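Local atomic coordinates of putative transcriptional regulator TRANSCRIPTION REGULATOR protein (Rhizobium meliloti, PDB entry 5NLA), a protein that acts as an AraC-like transcriptional activator that binds c-di-GMP by a PilZ-like mechanism and regulates the production of an extracellular polysaccharide, probably through sequence-specific DNA binding. Residues Gln59-Ser62 with Trp63-His66; Ala65-Ala68 with Pro69-Asp72; Gly127-Ser131 with Gly132-Thr136; Ala371-Gly374 with Asp375-Lys378. All blocks are in the same frame, centred on the assembly; numbering follows the deposited sequence.

Contact 1 of 4, residues Gln59-Ser62 with Trp63-His66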
loop_
_atom_site.group_PDB
_atom_site.type_symbol
_atom_site.label_atom_id
_atom_site.label_comp_id
_atom_site.label_asym_id
_atom_site.label_seq_id
_atom_site.Cartn_x
_atom_site.Cartn_y
_atom_site.Cartn_z
ATOM N N GLN A 59 0.203 6.109 24.071
ATOM C CA GLN A 59 -0.567 5.662 22.926
ATOM C C GLN A 59 0.260 5.676 21.635
ATOM O O GLN A 59 -0.013 4.910 20.693
ATOM C CB GLN A 59 -1.770 6.614 22.791
ATOM C CG GLN A 59 -2.605 6.704 24.071
ATOM C CD GLN A 59 -3.618 7.838 24.122
ATOM O OE1 GLN A 59 -3.516 8.831 23.425
ATOM N NE2 GLN A 59 -4.591 7.688 24.981
ATOM N N PHE A 60 1.244 6.576 21.582
ATOM C CA PHE A 60 2.128 6.682 20.441
ATOM C C PHE A 60 2.926 5.413 20.285
ATOM O O PHE A 60 2.997 4.851 19.198
ATOM C CB PHE A 60 3.094 7.845 20.588
ATOM C CG PHE A 60 4.114 7.878 19.510
ATOM C CD1 PHE A 60 3.737 8.164 18.214
ATOM C CD2 PHE A 60 5.437 7.539 19.764
ATOM C CE1 PHE A 60 4.662 8.171 17.197
ATOM C CE2 PHE A 60 6.367 7.540 18.746
ATOM C CZ PHE A 60 5.973 7.858 17.467
ATOM N N ARG A 61 3.537 4.973 21.381
ATOM C CA ARG A 61 4.277 3.715 21.393
ATOM C C ARG A 61 3.421 2.553 20.839
ATOM O O ARG A 61 3.907 1.788 20.013
ATOM C CB ARG A 61 4.846 3.411 22.791
ATOM C CG ARG A 61 5.961 4.373 23.214
ATOM C CD ARG A 61 6.888 3.799 24.281
ATOM N NE ARG A 61 6.181 3.462 25.518
ATOM C CZ ARG A 61 6.005 4.267 26.577
ATOM N NH1 ARG A 61 6.478 5.518 26.613
ATOM N NH2 ARG A 61 5.336 3.812 27.637
ATOM N N SER A 62 2.154 2.448 21.248
ATOM C CA SER A 62 1.246 1.440 20.678
ATOM C C SER A 62 1.033 1.664 19.187
ATOM O O SER A 62 1.212 0.763 18.374
ATOM C CB SER A 62 -0.105 1.439 21.385
ATOM O OG SER A 62 -1.031 0.645 20.666
ATOM N N TRP A 63 0.651 2.877 18.830
ATOM C CA TRP A 63 0.484 3.231 17.428
ATOM C C TRP A 63 1.691 2.856 16.556
ATOM O O TRP A 63 1.532 2.355 15.436
ATOM C CB TRP A 63 0.199 4.725 17.307
ATOM C CG TRP A 63 0.060 5.170 15.917
ATOM C CD1 TRP A 63 0.994 5.808 15.171
ATOM C CD2 TRP A 63 -1.064 4.980 15.082
ATOM N NE1 TRP A 63 0.511 6.047 13.916
ATOM C CE2 TRP A 63 -0.756 5.543 13.840
ATOM C CE3 TRP A 63 -2.317 4.397 15.270
ATOM C CZ2 TRP A 63 -1.642 5.539 12.781
ATOM C CZ3 TRP A 63 -3.220 4.402 14.212
ATOM C CH2 TRP A 63 -2.874 4.966 12.985
ATOM N N ARG A 64 2.891 3.111 17.063
ATOM C CA ARG A 64 4.107 2.808 16.315
ATOM C C ARG A 64 4.302 1.304 16.100
ATOM O O ARG A 64 4.796 0.868 15.042
ATOM C CB ARG A 64 5.317 3.381 17.030
ATOM C CG ARG A 64 6.579 3.281 16.205
ATOM C CD ARG A 64 7.641 4.202 16.729
ATOM N NE ARG A 64 8.004 3.835 18.082
ATOM C CZ ARG A 64 8.838 4.535 18.839
ATOM N NH1 ARG A 64 9.413 5.642 18.358
ATOM N NH2 ARG A 64 9.101 4.122 20.079
ATOM N N ALA A 65 3.922 0.529 17.111
ATOM C CA ALA A 65 3.970 -0.917 17.033
ATOM C C ALA A 65 3.049 -1.415 15.935
ATOM O O ALA A 65 3.472 -2.216 15.108
ATOM C CB ALA A 65 3.607 -1.551 18.370
ATOM N N HIS A 66 1.811 -0.919 15.915
ATOM C CA HIS A 66 0.813 -1.350 14.926
ATOM C C HIS A 66 1.209 -0.996 13.490
ATOM O O HIS A 66 0.864 -1.709 12.559
ATOM C CB HIS A 66 -0.577 -0.762 15.230
ATOM C CG HIS A 66 -1.186 -1.249 16.512
ATOM N ND1 HIS A 66 -0.965 -2.516 17.014
ATOM C CD2 HIS A 66 -2.027 -0.642 17.386
ATOM C CE1 HIS A 66 -1.629 -2.663 18.146
ATOM N NE2 HIS A 66 -2.286 -1.543 18.392
#
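Four backbone bonds carry one turn of helix into the next between Gln59-Ser62 and Trp63-His66. Trp63 N gives its hydrogen to Gln59 O at 2.8 Å, almost straight at 173°, and Arg64 N reaches Phe60 O, also at 2.8 Å. Ala65 N to Arg61 O is longer, 3.2 Å, while His66 N and Ser62 O stand 3.0 Å apart. Each carbonyl of the first turn is thus satisfied by the amide four residues on.

The same spacing brings Phe60 and Arg64 together. Arg64 leaves the helix with CG trans to N (chi1 -171°), and a bend at chi3 brings the guanidinium to the rim of the Phe60 ring. Arg64 NH1 sits at the ring's edge, 3.6 Å from Phe60 CE2, which in turn lies over one guanidinium face; the planes are 64° apart. A long, partly apolar arginine suits this spot; an alanine in its place would probably leave this edge of Phe60 without its cover. Ser62 O also lies over one face of the His66 ring, 3.6 Å from His66 CG.

Polar ends find partners farther off: Gln59 OE1 with Phe85 N, Gln59 NE2 with Pro56 O, Arg61 in a salt bridge with Glu81, and His66 ND1 weakly with Ala371 O. This is the i to i+4 pattern of an amphipathic alpha-helix laid against beta-structure, with Phe60 and Trp63 buried against Phe85 and Arg61 exposed.

Contact 2 of 4, residues Ala65-Ala68 with Pro69-Asp72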
loop_
_atom_site.group_PDB
_atom_site.type_symbol
_atom_site.label_atom_id
_atom_site.label_comp_id
_atom_site.label_asym_id
_atom_site.label_seq_id
_atom_site.Cartn_x
_atom_site.Cartn_y
_atom_site.Cartn_z
ATOM N N ALA A 65 3.922 0.529 17.111
ATOM C CA ALA A 65 3.970 -0.917 17.033
ATOM C C ALA A 65 3.049 -1.415 15.935
ATOM O O ALA A 65 3.472 -2.216 15.108
ATOM C CB ALA A 65 3.607 -1.551 18.370
ATOM N N HIS A 66 1.811 -0.919 15.915
ATOM C CA HIS A 66 0.813 -1.350 14.926
ATOM C C HIS A 66 1.209 -0.996 13.490
ATOM O O HIS A 66 0.864 -1.709 12.559
ATOM C CB HIS A 66 -0.577 -0.762 15.230
ATOM C CG HIS A 66 -1.186 -1.249 16.512
ATOM N ND1 HIS A 66 -0.965 -2.516 17.014
ATOM C CD2 HIS A 66 -2.027 -0.642 17.386
ATOM C CE1 HIS A 66 -1.629 -2.663 18.146
ATOM N NE2 HIS A 66 -2.286 -1.543 18.392
ATOM N N MET A 67 1.937 0.102 13.323
ATOM C CA MET A 67 2.291 0.606 12.009
ATOM C C MET A 67 3.689 0.227 11.546
ATOM O O MET A 67 4.006 0.477 10.400
ATOM C CB MET A 67 2.135 2.131 11.994
ATOM C CG MET A 67 0.717 2.626 12.261
ATOM S SD MET A 67 -0.474 2.180 11.003
ATOM C CE MET A 67 0.325 2.956 9.618
ATOM N N ALA A 68 4.498 -0.385 12.418
ATOM C CA ALA A 68 5.926 -0.742 12.147
ATOM C C ALA A 68 6.248 -1.479 10.841
ATOM O O ALA A 68 7.220 -1.123 10.173
ATOM C CB ALA A 68 6.518 -1.518 13.321
ATOM N N PRO A 69 5.464 -2.528 10.490
ATOM C CA PRO A 69 5.644 -3.211 9.205
ATOM C C PRO A 69 5.572 -2.301 7.985
ATOM O O PRO A 69 6.160 -2.619 6.951
ATOM C CB PRO A 69 4.465 -4.182 9.161
ATOM C CG PRO A 69 4.177 -4.484 10.575
ATOM C CD PRO A 69 4.429 -3.196 11.306
ATOM N N LEU A 70 4.831 -1.207 8.096
ATOM C CA LEU A 70 4.626 -0.284 6.991
ATOM C C LEU A 70 5.589 0.883 7.042
ATOM O O LEU A 70 6.289 1.180 6.075
ATOM C CB LEU A 70 3.191 0.223 7.034
ATOM C CG LEU A 70 2.693 0.993 5.815
ATOM C CD1 LEU A 70 2.971 0.237 4.526
ATOM C CD2 LEU A 70 1.194 1.289 5.943
ATOM N N VAL A 71 5.615 1.542 8.189
ATOM C CA VAL A 71 6.361 2.778 8.368
ATOM C C VAL A 71 6.899 2.825 9.770
ATOM O O VAL A 71 6.243 2.388 10.694
ATOM C CB VAL A 71 5.475 4.035 8.141
ATOM C CG1 VAL A 71 5.385 4.380 6.653
ATOM C CG2 VAL A 71 4.091 3.855 8.741
ATOM N N ASP A 72 8.114 3.335 9.907
ATOM C CA ASP A 72 8.619 3.766 11.193
ATOM C C ASP A 72 8.118 5.185 11.423
ATOM O O ASP A 72 8.292 6.040 10.552
ATOM C CB ASP A 72 10.135 3.754 11.205
ATOM C CG ASP A 72 10.705 3.917 12.589
ATOM O OD1 ASP A 72 9.935 3.936 13.582
ATOM O OD2 ASP A 72 11.947 4.005 12.684
#
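Met67 O takes two hydrogens from the chain that follows it, and these bonds turn the backbone as helix 59-67 gives out. Val71 N approaches almost straight, 2.9 Å from Met67 O with an angle of 177° at the hydrogen. Leu70 N, 3.0 Å from Met67 O, comes from above the carbonyl plane. Ala68 CA adds a gentler CA-H...O contact to Val71 O, 3.5 Å long.

The Leu70 bond closes a four-residue beta-turn with Ala68 and Pro69 at its corners, and the Val71 bond makes an overlapping alpha-turn, leading from helix 59-67 to the edge strand 72-74. Pro69 N carries no hydrogen and cannot give the next helical bond to Ala65 O, so a proline is at home where the helix stops.

Apolar packing fills the inner side. Met67, bent at chi2 and chi3 (-65° and -58°), sets its CE methyl 4.0 Å from Val71 CG2 and 4.1 Å from Leu70 CD2. All three side chains are buried and run side by side, the flexible thioether fitting itself to two branched neighbours. On the exposed side, small Ala68 sets CB 3.4 Å from Pro69 CD. Outside the turn, Arg111 NH1 bonds to the carbonyl oxygens of Pro69 and Leu70.

Contact 3 of 4, residues Gly127-Ser131 with Gly132-Thr136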
loop_
_atom_site.group_PDB
_atom_site.type_symbol
_atom_site.label_atom_id
_atom_site.label_comp_id
_atom_site.label_asym_id
_atom_site.label_seq_id
_atom_site.Cartn_x
_atom_site.Cartn_y
_atom_site.Cartn_z
ATOM N N GLY A 127 -4.027 7.095 -1.352
ATOM C CA GLY A 127 -4.585 7.662 -0.125
ATOM C C GLY A 127 -5.188 9.023 -0.360
ATOM O O GLY A 127 -4.530 9.893 -0.918
ATOM N N LEU A 128 -6.439 9.190 0.067
ATOM C CA LEU A 128 -7.170 10.450 -0.038
ATOM C C LEU A 128 -7.243 11.126 1.315
ATOM O O LEU A 128 -7.587 10.473 2.284
ATOM C CB LEU A 128 -8.599 10.167 -0.474
ATOM C CG LEU A 128 -9.548 11.356 -0.576
ATOM C CD1 LEU A 128 -9.062 12.336 -1.636
ATOM C CD2 LEU A 128 -10.943 10.836 -0.889
ATOM N N PHE A 129 -7.001 12.433 1.370
ATOM C CA PHE A 129 -7.132 13.199 2.623
ATOM C C PHE A 129 -8.480 13.910 2.670
ATOM O O PHE A 129 -8.810 14.683 1.761
ATOM C CB PHE A 129 -5.999 14.224 2.756
ATOM C CG PHE A 129 -4.687 13.627 3.195
ATOM C CD1 PHE A 129 -4.064 12.643 2.441
ATOM C CD2 PHE A 129 -4.074 14.049 4.354
ATOM C CE1 PHE A 129 -2.863 12.086 2.844
ATOM C CE2 PHE A 129 -2.878 13.496 4.767
ATOM C CZ PHE A 129 -2.267 12.514 4.012
ATOM N N ARG A 130 -9.253 13.650 3.723
ATOM C CA ARG A 130 -10.446 14.455 4.027
ATOM C C ARG A 130 -9.968 15.787 4.594
ATOM O O ARG A 130 -10.412 16.846 4.174
ATOM C CB ARG A 130 -11.369 13.769 5.043
ATOM C CG ARG A 130 -11.688 12.303 4.771
ATOM C CD ARG A 130 -12.108 12.102 3.331
ATOM N NE ARG A 130 -12.796 10.836 3.120
ATOM C CZ ARG A 130 -13.390 10.493 1.976
ATOM N NH1 ARG A 130 -13.388 11.322 0.934
ATOM N NH2 ARG A 130 -14.002 9.314 1.872
ATOM N N SER A 131 -9.066 15.701 5.567
ATOM C CA SER A 131 -8.389 16.850 6.146
ATOM C C SER A 131 -6.922 16.530 6.415
ATOM O O SER A 131 -6.552 15.381 6.534
ATOM C CB SER A 131 -9.054 17.228 7.456
ATOM O OG SER A 131 -8.923 16.174 8.391
ATOM N N GLY A 132 -6.117 17.574 6.542
ATOM C CA GLY A 132 -4.695 17.466 6.793
ATOM C C GLY A 132 -3.891 17.597 5.514
ATOM O O GLY A 132 -4.432 17.770 4.428
ATOM N N ARG A 133 -2.584 17.464 5.658
ATOM C CA ARG A 133 -1.623 17.704 4.605
ATOM C C ARG A 133 -0.460 16.802 4.922
ATOM O O ARG A 133 -0.079 16.689 6.086
ATOM C CB ARG A 133 -1.157 19.164 4.579
ATOM C CG ARG A 133 -2.228 20.101 4.083
ATOM C CD ARG A 133 -1.747 21.515 3.757
ATOM N NE ARG A 133 -2.739 22.198 2.916
ATOM C CZ ARG A 133 -2.918 21.980 1.607
ATOM N NH1 ARG A 133 -2.155 21.114 0.936
ATOM N NH2 ARG A 133 -3.860 22.643 0.945
ATOM N N SER A 134 0.074 16.124 3.907
ATOM C CA SER A 134 1.322 15.407 4.071
ATOM C C SER A 134 2.344 16.013 3.135
ATOM O O SER A 134 1.996 16.724 2.221
ATOM C CB SER A 134 1.136 13.921 3.836
ATOM O OG SER A 134 0.911 13.649 2.467
ATOM N N TRP A 135 3.609 15.774 3.430
ATOM C CA TRP A 135 4.710 16.158 2.573
ATOM C C TRP A 135 5.586 14.939 2.514
ATOM O O TRP A 135 5.994 14.433 3.564
ATOM C CB TRP A 135 5.481 17.317 3.182
ATOM C CG TRP A 135 4.710 18.613 3.210
ATOM C CD1 TRP A 135 4.766 19.608 2.289
ATOM C CD2 TRP A 135 3.773 19.041 4.212
ATOM N NE1 TRP A 135 3.934 20.638 2.648
ATOM C CE2 TRP A 135 3.307 20.320 3.823
ATOM C CE3 TRP A 135 3.283 18.473 5.396
ATOM C CZ2 TRP A 135 2.374 21.049 4.584
ATOM C CZ3 TRP A 135 2.352 19.194 6.148
ATOM C CH2 TRP A 135 1.911 20.472 5.736
ATOM N N THR A 136 5.840 14.430 1.308
ATOM C CA THR A 136 6.554 13.159 1.170
ATOM C C THR A 136 7.713 13.193 0.180
ATOM O O THR A 136 7.540 13.477 -1.011
ATOM C CB THR A 136 5.605 12.010 0.806
ATOM O OG1 THR A 136 4.361 12.178 1.498
ATOM C CG2 THR A 136 6.232 10.661 1.198
#
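The Phe129 ring fills the inside of a beta connection, touching Gly132, Arg133 and Ser134 as the chain passes from strand 124-129 of the seven-stranded sheet to strand 134-138 of the five-stranded one. At the corner a classic beta bulge places Arg130 and Ser131 opposite the single residue Ala167.

The tight part lies along one side of the ring, from CD2 through CE2 to CZ. With CG anti to its carbonyl carbon (chi1 -78°), Phe129 points into the bend, where its CD2 lies 3.7 Å from Gly132 C and its CE2 4.0 Å from Ser134 N. A broad aromatic ring can meet both the turn and the start of the next strand; Ala166, Phe151 and Thr145 also pack on it. An alanine here would probably open a gap within the bend and leave Gly132 and the Ser134 CB without the surface they rest on. Gly132 has phi 98° and psi -178°, where a CB would strike Ser131 O, so glycine is called for.

The solvent side is looser. Ser131 and Arg133 are exposed with CB directed away, and Arg133 reaches a salt bridge with Glu144. Back on the packed side, buried Ser134 is small enough to sit beside the ring, with both CB and OG 3.7 Å from Phe129 CZ.

Contact 4 of 4, residues Ala371-Gly374 with Asp375-Lys378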
loop_
_atom_site.group_PDB
_atom_site.type_symbol
_atom_site.label_atom_id
_atom_site.label_comp_id
_atom_site.label_asym_id
_atom_site.label_seq_id
_atom_site.Cartn_x
_atom_site.Cartn_y
_atom_site.Cartn_z
ATOM N N ALA A 371 -1.985 -7.278 17.286
ATOM C CA ALA A 371 -2.008 -7.249 15.823
ATOM C C ALA A 371 -1.306 -6.008 15.278
ATOM O O ALA A 371 -1.010 -5.068 16.024
ATOM C CB ALA A 371 -3.443 -7.308 15.317
ATOM N N THR A 372 -1.025 -6.033 13.975
ATOM C CA THR A 372 -0.453 -4.894 13.248
ATOM C C THR A 372 -1.107 -4.748 11.875
ATOM O O THR A 372 -1.907 -5.586 11.464
ATOM C CB THR A 372 1.064 -5.034 13.017
ATOM O OG1 THR A 372 1.303 -5.894 11.898
ATOM C CG2 THR A 372 1.778 -5.552 14.252
ATOM N N ILE A 373 -0.754 -3.675 11.177
ATOM C CA ILE A 373 -1.249 -3.430 9.825
ATOM C C ILE A 373 -0.670 -4.435 8.807
ATOM O O ILE A 373 -1.303 -4.717 7.784
ATOM C CB ILE A 373 -1.016 -1.957 9.389
ATOM C CG1 ILE A 373 -1.896 -1.610 8.194
ATOM C CG2 ILE A 373 0.448 -1.655 9.090
ATOM C CD1 ILE A 373 -1.892 -0.137 7.858
ATOM N N GLY A 374 0.513 -4.977 9.104
ATOM C CA GLY A 374 1.118 -6.040 8.301
ATOM C C GLY A 374 0.228 -7.262 8.183
ATOM O O GLY A 374 0.155 -7.882 7.128
ATOM N N ASP A 375 -0.468 -7.570 9.273
ATOM C CA ASP A 375 -1.447 -8.642 9.324
ATOM C C ASP A 375 -2.710 -8.349 8.498
ATOM O O ASP A 375 -3.347 -9.271 7.987
ATOM C CB ASP A 375 -1.807 -8.932 10.786
ATOM C CG ASP A 375 -0.606 -9.432 11.595
ATOM O OD1 ASP A 375 -0.010 -10.475 11.212
ATOM O OD2 ASP A 375 -0.251 -8.787 12.603
ATOM N N TRP A 376 -3.077 -7.073 8.394
ATOM C CA TRP A 376 -4.192 -6.638 7.545
ATOM C C TRP A 376 -3.823 -6.708 6.072
ATOM O O TRP A 376 -4.694 -6.887 5.215
ATOM C CB TRP A 376 -4.614 -5.202 7.884
ATOM C CG TRP A 376 -5.280 -5.018 9.223
ATOM C CD1 TRP A 376 -5.378 -5.931 10.234
ATOM C CD2 TRP A 376 -5.907 -3.823 9.702
ATOM N NE1 TRP A 376 -6.044 -5.386 11.302
ATOM C CE2 TRP A 376 -6.381 -4.092 11.005
ATOM C CE3 TRP A 376 -6.128 -2.551 9.151
ATOM C CZ2 TRP A 376 -7.065 -3.131 11.775
ATOM C CZ3 TRP A 376 -6.812 -1.598 9.913
ATOM C CH2 TRP A 376 -7.267 -1.895 11.212
ATOM N N LEU A 377 -2.531 -6.555 5.785
ATOM C CA LEU A 377 -2.024 -6.590 4.417
ATOM C C LEU A 377 -1.710 -8.006 3.879
ATOM O O LEU A 377 -1.187 -8.118 2.777
ATOM C CB LEU A 377 -0.811 -5.655 4.297
ATOM C CG LEU A 377 -1.140 -4.164 4.494
ATOM C CD1 LEU A 377 0.093 -3.349 4.836
ATOM C CD2 LEU A 377 -1.801 -3.576 3.255
ATOM N N LYS A 378 -2.045 -9.067 4.625
ATOM C CA LYS A 378 -1.885 -10.460 4.161
ATOM C C LYS A 378 -3.052 -10.936 3.273
ATOM O O LYS A 378 -2.831 -11.611 2.257
ATOM C CB LYS A 378 -1.719 -11.430 5.343
ATOM C CG LYS A 378 -0.325 -11.491 5.960
ATOM C CD LYS A 378 -0.210 -12.682 6.920
ATOM C CE LYS A 378 1.082 -12.664 7.734
ATOM N NZ LYS A 378 1.322 -13.920 8.508
#
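Two first torsions bring Thr372 and Asp375 together: chi1 of 80° sets Thr372 OG1 between its backbone N and carbonyl carbon, facing the helix start, and chi1 of -63° folds the Asp375 carboxylate back to Thr372. Asp375 OD2 accepts from Thr372 N at 3.2 Å, through its anti lone pair, and more weakly from Thr372 OG1 at 3.4 Å. Thr372 OG1 itself takes a weak bond from Gly374 N, 3.0 Å away, while Asp375 N reaches back weakly to Thr372 O. Threonine serves well because one hydroxyl can both give and accept, and aspartate because its short arm returns an oxygen to the start of the turn; its negative charge would also probably suit a helix N-terminus.

Farther along, Ile373 O is the main acceptor. Leu377 N bonds to it at 3.0 Å, and Trp376 N at the same distance but weakly, being poorly aligned. Gly374, without a side chain, adds a weak bond from its O to Leu377 N.

The buried side is apolar. Ile373 CG1 lies 4.3 Å from Leu377 CD1 and 4.4 Å from Trp376 CE3, loose contacts completed by the sheet beneath: Trp376 packs on Phe49, Thr51, Leu89, Leu98 and Val100, Leu377 on Leu98. Large hydrophobic residues suit this inward face, while Asp375 and Lys378 are exposed. Thr372 stands at the N-cap, its hydroxyl accepting only weakly from Gly374 N, and its pairing with Asp375 is a capping box, the motif that opens this short, weakly bonded helix.

Three of the four contacts form one neighbourhood, and the fourth stands apart. Contacts 1 and 2 share Ala65 and His66 on helix 59-67, their centres 8 Å apart, and also touch where Arg64 CD lies 3.9 Å from Asp72 OD1. Contact 4, late in the sequence, returns to the same place: its centre is about 10 Å from that of contact 2 and 14 Å from that of contact 1. A probable hydrogen bond of 2.9 Å between His66 O and Ile373 N joins it to both, and Pro69 CG lies 3.5 Å from Thr372 OG1. Contact 3 touches none of them; its nearest atoms are about 8 Å from contact 2 and 11 Å from contacts 1 and 4.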